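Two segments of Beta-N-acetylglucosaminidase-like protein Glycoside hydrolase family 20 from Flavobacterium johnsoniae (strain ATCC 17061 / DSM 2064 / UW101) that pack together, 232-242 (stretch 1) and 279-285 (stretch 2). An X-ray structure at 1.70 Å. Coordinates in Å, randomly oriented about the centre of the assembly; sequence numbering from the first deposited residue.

Stretch 1 232-242: DVPGHGSAILT
Stretch 2 279-285: IFSPTLD

The contact is a loop-against-loop packing in which two direct backbone hydrogen bonds, with a water lying between the chains, accompany the register, while L284 and P282 pack on an apolar patch formed by the turn and the first part of a helix; the whole contact buries 531 Å², both sides summed. Stretch 2 contains no regular helix or strand, and stretch 1 is loop or turn before a helix that includes I240 and L241 and continues later in the chain. The polar part of the pairing consists of a few local carbonyls and amides; apolar side chains supply much of the rest.

The register follows from CA separations: P234 CA to L284 CA is 4.8 Å, G235 CA to T283 CA 4.6 Å and H236 CA to F280 CA 6.4 Å. Position numbers therefore rise in one stretch as they fall in the other, and the chains run in opposing directions. A cis peptide bond precedes P234 (phi/psi -103/-4, C-gamma endo). The P234 carbonyl receives the amide of L284, with L284 N to P234 O 2.8 Å and an N-H...O angle of 158°. The same oxygen, P234 O, lies 3.2 Å from T283 CA in a CA-H...O contact of 140°, so one acceptor engages two successive residues.

The second direct bond runs the other way: G237 N donates to P282 O at 3.1 Å and 142°. Here the absence of a side chain matters, because an ideal CB on G237 (phi/psi -95/8) would lie 3.0 Å from P282 O, a clash. Between these bonds H236 adopts a positive phi (55/40), and H236 N donates to the oxygen of water 1 at 3.0 Å; that oxygen lies 2.8 Å from F280 O, where the backbones have separated.

L284 loses the most area, 119 Å². Its chi1 is m (-78°), while chi2 at 19° lies between wells. L284 CD2 is 3.6 Å from V233 CG1, and L284 CB is 3.6 Å from P234 CB; L284 CD1 meets I240 CG2 at 4.0 Å and L241 CG at 3.8 Å. I240 and L241 both use the m, t rotamer, and the CA-to-CB bond of each points toward stretch 2. L241 CD1 also reaches P282 CB at 3.8 Å. P282 (-65/126, C-gamma exo) directs its own CB toward stretch 1, and P282 CG lies 3.4 Å from S238 OG, a van der Waals approach; that hydroxyl, on an m side chain, is hydrogen-bonded elsewhere in the structure.

Each stretch also has hydrogen bonds of its own. T283 (-140/136, chi1 m) donates from T283 OG1 to S281 O at 2.8 Å, and L241 N donates to G237 O at 3.0 Å. T242 OG1 donates to S238 O at 2.7 Å.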

# COMPACT_ATOMS: atom_id res chain seq x y z
N ASP A 232 18.79 18.45 10.41
CA ASP A 232 19.43 19.47 9.63
C ASP A 232 19.46 20.83 10.38
O ASP A 232 18.42 21.42 10.66
CB ASP A 232 18.63 19.57 8.30
CG ASP A 232 19.26 20.50 7.28
OD1 ASP A 232 20.18 21.24 7.61
OD2 ASP A 232 18.77 20.48 6.10
N VAL A 233 20.69 21.30 10.67
CA VAL A 233 20.94 22.52 11.41
C VAL A 233 22.11 23.25 10.81
O VAL A 233 23.03 22.58 10.22
CB VAL A 233 21.22 22.20 12.92
CG1 VAL A 233 19.96 21.75 13.59
CG2 VAL A 233 22.34 21.18 13.10
N PRO A 234 22.16 24.60 10.83
CA PRO A 234 21.23 25.50 11.48
C PRO A 234 20.23 26.20 10.58
O PRO A 234 19.32 26.87 11.09
CB PRO A 234 22.17 26.56 12.13
CG PRO A 234 23.22 26.70 11.04
CD PRO A 234 23.43 25.30 10.51
N GLY A 235 20.36 25.99 9.28
CA GLY A 235 19.41 26.52 8.31
C GLY A 235 18.18 25.58 8.30
O GLY A 235 18.09 24.63 9.12
N HIS A 236 17.19 25.88 7.45
CA HIS A 236 16.02 25.02 7.33
C HIS A 236 15.41 24.87 8.73
O HIS A 236 14.85 23.80 9.07
CB HIS A 236 16.43 23.63 6.74
CG HIS A 236 16.59 23.64 5.24
ND1 HIS A 236 17.72 24.04 4.56
CD2 HIS A 236 15.69 23.30 4.29
CE1 HIS A 236 17.49 23.95 3.26
NE2 HIS A 236 16.27 23.52 3.09
N GLY A 237 15.41 25.98 9.47
CA GLY A 237 15.04 25.93 10.89
C GLY A 237 13.61 26.24 11.24
O GLY A 237 13.31 26.38 12.43
N SER A 238 12.70 26.37 10.26
CA SER A 238 11.33 26.90 10.55
C SER A 238 10.58 26.13 11.63
O SER A 238 9.90 26.71 12.47
CB SER A 238 10.46 27.06 9.30
OG SER A 238 11.13 27.77 8.29
N ALA A 239 10.60 24.80 11.52
CA ALA A 239 9.87 23.95 12.38
C ALA A 239 10.51 23.88 13.73
O ALA A 239 9.80 24.07 14.74
CB ALA A 239 9.80 22.57 11.79
N ILE A 240 11.84 23.74 13.80
CA ILE A 240 12.52 23.75 15.10
C ILE A 240 12.18 25.03 15.88
O ILE A 240 11.89 25.02 17.13
CB ILE A 240 14.03 23.59 14.92
CG1 ILE A 240 14.36 22.19 14.40
CG2 ILE A 240 14.73 23.82 16.27
CD1 ILE A 240 15.81 22.05 14.08
N LEU A 241 12.22 26.13 15.18
CA LEU A 241 12.05 27.45 15.81
C LEU A 241 10.58 27.79 16.09
O LEU A 241 10.28 28.72 16.78
CB LEU A 241 12.68 28.52 14.93
CG LEU A 241 14.21 28.42 14.85
CD1 LEU A 241 14.78 29.36 13.80
CD2 LEU A 241 14.81 28.80 16.21
N THR A 242 9.63 27.07 15.46
CA THR A 242 8.23 27.14 15.90
C THR A 242 8.09 26.61 17.35
O THR A 242 7.36 27.19 18.15
CB THR A 242 7.33 26.34 14.91
OG1 THR A 242 7.46 26.91 13.62
CG2 THR A 242 5.88 26.34 15.35
N ILE A 279 13.70 27.98 -0.02
CA ILE A 279 14.78 28.25 0.89
C ILE A 279 14.30 29.33 1.80
O ILE A 279 13.91 30.44 1.31
CB ILE A 279 16.07 28.71 0.17
CG1 ILE A 279 16.50 27.67 -0.84
CG2 ILE A 279 17.13 28.94 1.22
CD1 ILE A 279 17.65 28.08 -1.77
N PHE A 280 14.34 29.12 3.10
CA PHE A 280 13.73 30.02 4.07
C PHE A 280 14.76 30.61 5.00
O PHE A 280 15.89 30.05 5.18
CB PHE A 280 12.57 29.32 4.81
CG PHE A 280 11.47 28.87 3.83
CD1 PHE A 280 10.51 29.76 3.36
CD2 PHE A 280 11.50 27.61 3.31
CE1 PHE A 280 9.60 29.37 2.37
CE2 PHE A 280 10.57 27.21 2.37
CZ PHE A 280 9.62 28.08 1.90
N SER A 281 14.40 31.75 5.62
CA SER A 281 15.31 32.43 6.52
C SER A 281 15.50 31.92 7.98
O SER A 281 16.52 32.23 8.57
CB SER A 281 14.95 33.90 6.54
OG SER A 281 13.73 34.09 7.14
N PRO A 282 14.55 31.19 8.57
CA PRO A 282 14.72 30.87 9.98
C PRO A 282 15.96 29.96 10.22
O PRO A 282 16.14 28.95 9.55
CB PRO A 282 13.43 30.12 10.35
CG PRO A 282 12.39 30.73 9.43
CD PRO A 282 13.15 30.90 8.14
N THR A 283 16.83 30.41 11.09
CA THR A 283 18.13 29.82 11.29
C THR A 283 18.43 29.80 12.78
O THR A 283 18.31 30.85 13.50
CB THR A 283 19.26 30.67 10.57
OG1 THR A 283 18.90 30.95 9.22
CG2 THR A 283 20.59 29.96 10.53
N LEU A 284 18.96 28.69 13.25
CA LEU A 284 19.44 28.63 14.64
C LEU A 284 20.57 29.60 14.92
O LEU A 284 21.39 29.87 14.05
CB LEU A 284 19.95 27.25 14.94
CG LEU A 284 18.87 26.23 15.21
CD1 LEU A 284 17.42 26.37 14.82
CD2 LEU A 284 19.45 24.82 15.49
N ASP A 285 20.58 30.11 16.14
CA ASP A 285 21.55 31.13 16.57
C ASP A 285 22.79 30.49 17.16
O ASP A 285 22.77 30.00 18.31
CB ASP A 285 20.88 32.12 17.56
CG ASP A 285 21.80 33.21 18.06
OD1 ASP A 285 23.02 33.25 17.74
OD2 ASP A 285 21.27 34.09 18.82
O HOH W 1 17.43 27.73 5.15